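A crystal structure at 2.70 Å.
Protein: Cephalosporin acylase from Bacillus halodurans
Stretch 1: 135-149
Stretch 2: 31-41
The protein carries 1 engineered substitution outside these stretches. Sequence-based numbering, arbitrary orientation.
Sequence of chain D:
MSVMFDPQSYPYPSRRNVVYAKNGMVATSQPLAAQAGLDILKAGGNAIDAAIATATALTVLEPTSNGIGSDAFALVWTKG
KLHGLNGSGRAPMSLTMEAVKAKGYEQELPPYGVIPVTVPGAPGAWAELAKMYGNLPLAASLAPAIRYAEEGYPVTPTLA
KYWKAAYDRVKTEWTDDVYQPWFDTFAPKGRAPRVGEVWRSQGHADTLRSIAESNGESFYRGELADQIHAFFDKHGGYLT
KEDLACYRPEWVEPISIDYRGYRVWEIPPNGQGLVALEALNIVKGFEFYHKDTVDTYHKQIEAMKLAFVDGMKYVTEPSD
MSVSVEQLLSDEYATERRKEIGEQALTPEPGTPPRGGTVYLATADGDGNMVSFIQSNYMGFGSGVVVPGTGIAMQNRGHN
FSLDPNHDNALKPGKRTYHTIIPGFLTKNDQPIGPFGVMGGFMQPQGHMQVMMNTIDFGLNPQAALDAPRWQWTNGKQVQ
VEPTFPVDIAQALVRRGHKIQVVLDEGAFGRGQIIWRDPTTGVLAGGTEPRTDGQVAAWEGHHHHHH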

# COMPACT_ATOMS: atom_id res chain seq x y z
N ASN D 135 -41.58 5.19 -23.00
CA ASN D 135 -42.68 4.28 -23.32
C ASN D 135 -43.84 4.40 -22.35
O ASN D 135 -45.00 4.16 -22.71
CB ASN D 135 -42.20 2.82 -23.33
CG ASN D 135 -41.42 2.46 -24.57
OD1 ASN D 135 -41.54 3.11 -25.61
ND2 ASN D 135 -40.62 1.40 -24.48
N LEU D 136 -43.53 4.77 -21.11
CA LEU D 136 -44.50 4.78 -20.03
C LEU D 136 -44.97 6.19 -19.71
O LEU D 136 -44.23 7.16 -19.91
CB LEU D 136 -43.90 4.18 -18.76
CG LEU D 136 -43.14 2.87 -18.89
CD1 LEU D 136 -42.66 2.46 -17.52
CD2 LEU D 136 -44.03 1.79 -19.50
N PRO D 137 -46.20 6.32 -19.18
CA PRO D 137 -46.63 7.63 -18.73
C PRO D 137 -45.87 8.01 -17.46
O PRO D 137 -45.43 7.13 -16.71
CB PRO D 137 -48.12 7.43 -18.43
CG PRO D 137 -48.24 5.97 -18.09
CD PRO D 137 -47.23 5.28 -18.96
N LEU D 138 -45.71 9.31 -17.24
CA LEU D 138 -44.97 9.85 -16.11
C LEU D 138 -45.40 9.25 -14.77
O LEU D 138 -44.57 9.05 -13.88
CB LEU D 138 -45.14 11.37 -16.08
CG LEU D 138 -43.97 12.23 -15.63
CD1 LEU D 138 -42.68 11.76 -16.26
CD2 LEU D 138 -44.23 13.68 -15.97
N ALA D 139 -46.69 8.94 -14.64
CA ALA D 139 -47.25 8.35 -13.42
C ALA D 139 -46.77 6.93 -13.13
O ALA D 139 -46.78 6.49 -11.99
CB ALA D 139 -48.75 8.40 -13.47
N ALA D 140 -46.38 6.21 -14.17
CA ALA D 140 -45.80 4.88 -14.00
C ALA D 140 -44.37 5.04 -13.57
O ALA D 140 -43.92 4.40 -12.60
CB ALA D 140 -45.83 4.11 -15.30
N SER D 141 -43.64 5.88 -14.30
CA SER D 141 -42.20 5.96 -14.14
C SER D 141 -41.81 6.68 -12.86
O SER D 141 -40.74 6.44 -12.33
CB SER D 141 -41.49 6.52 -15.40
OG SER D 141 -42.00 7.77 -15.81
N LEU D 142 -42.69 7.52 -12.32
CA LEU D 142 -42.34 8.10 -11.03
C LEU D 142 -43.12 7.57 -9.81
O LEU D 142 -43.12 8.18 -8.74
CB LEU D 142 -42.17 9.62 -11.09
CG LEU D 142 -43.27 10.64 -11.32
CD1 LEU D 142 -43.61 11.23 -10.00
CD2 LEU D 142 -42.71 11.70 -12.20
N ALA D 143 -43.72 6.40 -9.98
CA ALA D 143 -44.44 5.73 -8.89
C ALA D 143 -43.55 5.21 -7.74
O ALA D 143 -43.94 5.35 -6.58
CB ALA D 143 -45.35 4.63 -9.43
N PRO D 144 -42.40 4.58 -8.05
CA PRO D 144 -41.53 4.15 -6.95
C PRO D 144 -41.06 5.31 -6.10
O PRO D 144 -40.99 5.19 -4.89
CB PRO D 144 -40.33 3.53 -7.67
CG PRO D 144 -40.83 3.15 -9.00
CD PRO D 144 -41.84 4.19 -9.36
N ALA D 145 -40.74 6.44 -6.75
CA ALA D 145 -40.37 7.67 -6.06
C ALA D 145 -41.43 8.08 -5.05
O ALA D 145 -41.09 8.44 -3.92
CB ALA D 145 -40.16 8.79 -7.06
N ILE D 146 -42.69 7.99 -5.46
CA ILE D 146 -43.87 8.27 -4.62
C ILE D 146 -43.95 7.27 -3.48
O ILE D 146 -44.12 7.65 -2.32
CB ILE D 146 -45.18 8.26 -5.44
CG1 ILE D 146 -45.20 9.44 -6.41
CG2 ILE D 146 -46.39 8.31 -4.53
CD1 ILE D 146 -46.16 9.26 -7.58
N ARG D 147 -43.81 6.00 -3.81
CA ARG D 147 -43.84 4.93 -2.83
C ARG D 147 -42.78 5.13 -1.74
O ARG D 147 -43.04 4.86 -0.57
CB ARG D 147 -43.63 3.58 -3.52
CG ARG D 147 -44.00 2.34 -2.70
CD ARG D 147 -43.20 1.08 -3.08
NE ARG D 147 -42.65 1.06 -4.44
CZ ARG D 147 -43.35 0.86 -5.56
NH1 ARG D 147 -44.67 0.67 -5.53
NH2 ARG D 147 -42.73 0.86 -6.74
N TYR D 148 -41.60 5.59 -2.14
CA TYR D 148 -40.51 5.81 -1.19
C TYR D 148 -40.80 7.00 -0.29
O TYR D 148 -40.49 6.97 0.89
CB TYR D 148 -39.17 6.04 -1.91
CG TYR D 148 -38.53 4.81 -2.52
CD1 TYR D 148 -37.97 4.85 -3.79
CD2 TYR D 148 -38.47 3.60 -1.82
CE1 TYR D 148 -37.37 3.73 -4.36
CE2 TYR D 148 -37.87 2.48 -2.38
CZ TYR D 148 -37.33 2.56 -3.66
OH TYR D 148 -36.74 1.46 -4.24
N ALA D 149 -41.40 8.04 -0.86
CA ALA D 149 -41.68 9.24 -0.10
C ALA D 149 -42.76 8.99 0.96
O ALA D 149 -42.65 9.49 2.07
CB ALA D 149 -42.07 10.37 -1.02
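Stretch 2 31-41: PLAAQAGLDIL

Residues 31-41 form one continuous helix that runs on later in the chain, its backbone held by i to i+4 hydrogen bonds such as Gln 35 N to Pro 31 O (2.9 Å) and Ile 40 N to Ala 36 O (3.0 Å). Stretch 1 is more broken: a short helical turn, 138-141, follows Pro 137 at its N-cap, Leu 142 leaves helical geometry, and the same residue serves as N-cap for the helix that begins at Ala 143 and continues beyond Ala 149. Ser 141 OG makes a weak hydrogen bond back to Leu 138 O (3.5 Å) within the short turn. Helices 143-149 and 31-41 run in roughly opposite directions, with 139° between their N-to-C directions and 9.9 Å between their axes at closest approach. The register therefore descends along stretch 2 as stretch 1 advances: CA of Ser 141 lies 6.1 Å from CA of Ile 40, CA of Pro 144 lies 6.0 Å from CA of Ala 36, and CA of Tyr 148 lies 9.1 Å from CA of Leu 32. The wider last spacing accommodates the tyrosine ring.

Ile 40 meets four residues of stretch 1. Its CG2 packs on Leu 136 CD1 (3.9 Å), its CG1 approaches Ser 141 CA (3.7 Å), and its CD1 reaches both Pro 144 CG (3.7 Å) and Ala 140 O (3.9 Å). One helical turn earlier in stretch 2, Ala 36 CB touches Pro 144 CB (4.0 Å); the small methyl and the compact ring suit the close backbone approach here. Tyr 148, chi1 in the m well, extends its ring to Leu 32, with CZ 3.8 Å from Leu 32 CB and OH 3.1 Å from Leu 32 O. The contact is predominantly apolar and buries 382 Å², both sides summed.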

# COMPACT_ATOMS: atom_id res chain seq x y z
N PRO D 31 -28.75 3.04 -4.14
CA PRO D 31 -29.08 1.68 -4.61
C PRO D 31 -30.57 1.47 -4.88
O PRO D 31 -30.93 0.83 -5.87
CB PRO D 31 -28.59 0.78 -3.46
CG PRO D 31 -27.59 1.60 -2.74
CD PRO D 31 -28.08 3.01 -2.83
N LEU D 32 -31.41 2.03 -4.01
CA LEU D 32 -32.86 2.03 -4.21
C LEU D 32 -33.31 2.87 -5.40
O LEU D 32 -34.38 2.64 -5.95
CB LEU D 32 -33.58 2.48 -2.95
CG LEU D 32 -33.36 1.67 -1.67
CD1 LEU D 32 -33.88 2.47 -0.48
CD2 LEU D 32 -34.01 0.29 -1.72
N ALA D 33 -32.51 3.86 -5.79
CA ALA D 33 -32.81 4.65 -6.99
C ALA D 33 -32.54 3.81 -8.23
O ALA D 33 -33.35 3.77 -9.15
CB ALA D 33 -32.01 5.95 -7.03
N ALA D 34 -31.40 3.13 -8.24
CA ALA D 34 -31.10 2.15 -9.28
C ALA D 34 -32.21 1.10 -9.38
O ALA D 34 -32.63 0.71 -10.47
CB ALA D 34 -29.74 1.49 -9.03
N GLN D 35 -32.70 0.68 -8.21
CA GLN D 35 -33.79 -0.28 -8.13
C GLN D 35 -35.06 0.21 -8.82
O GLN D 35 -35.76 -0.57 -9.44
CB GLN D 35 -34.06 -0.63 -6.66
CG GLN D 35 -34.86 -1.92 -6.44
CD GLN D 35 -34.10 -3.18 -6.85
OE1 GLN D 35 -32.88 -3.17 -7.05
NE2 GLN D 35 -34.84 -4.28 -6.95
N ALA D 36 -35.32 1.51 -8.72
CA ALA D 36 -36.46 2.14 -9.38
C ALA D 36 -36.37 2.01 -10.89
O ALA D 36 -37.33 1.60 -11.54
CB ALA D 36 -36.57 3.62 -8.96
N GLY D 37 -35.21 2.36 -11.44
CA GLY D 37 -34.98 2.25 -12.89
C GLY D 37 -35.09 0.82 -13.40
O GLY D 37 -35.53 0.58 -14.52
N LEU D 38 -34.68 -0.13 -12.56
CA LEU D 38 -34.85 -1.54 -12.87
C LEU D 38 -36.32 -1.95 -12.89
O LEU D 38 -36.74 -2.66 -13.80
CB LEU D 38 -34.10 -2.38 -11.85
CG LEU D 38 -32.77 -2.99 -12.30
CD1 LEU D 38 -31.92 -2.01 -13.12
CD2 LEU D 38 -32.04 -3.47 -11.08
N ASP D 39 -37.09 -1.50 -11.90
CA ASP D 39 -38.51 -1.81 -11.83
C ASP D 39 -39.28 -1.23 -13.01
O ASP D 39 -40.29 -1.80 -13.43
CB ASP D 39 -39.12 -1.27 -10.53
CG ASP D 39 -38.57 -1.96 -9.30
OD1 ASP D 39 -38.85 -1.47 -8.18
OD2 ASP D 39 -37.87 -2.99 -9.46
N ILE D 40 -38.81 -0.10 -13.53
CA ILE D 40 -39.46 0.54 -14.65
C ILE D 40 -39.13 -0.20 -15.94
O ILE D 40 -39.99 -0.37 -16.81
CB ILE D 40 -39.16 2.05 -14.71
CG1 ILE D 40 -40.31 2.82 -14.08
CG2 ILE D 40 -38.98 2.52 -16.13
CD1 ILE D 40 -40.57 2.46 -12.62
N LEU D 41 -37.88 -0.64 -16.05
CA LEU D 41 -37.45 -1.50 -17.14
C LEU D 41 -38.31 -2.77 -17.15
O LEU D 41 -38.78 -3.19 -18.21
CB LEU D 41 -35.96 -1.82 -17.00
CG LEU D 41 -34.87 -1.18 -17.87
CD1 LEU D 41 -35.28 0.10 -18.54
CD2 LEU D 41 -33.63 -0.94 -17.03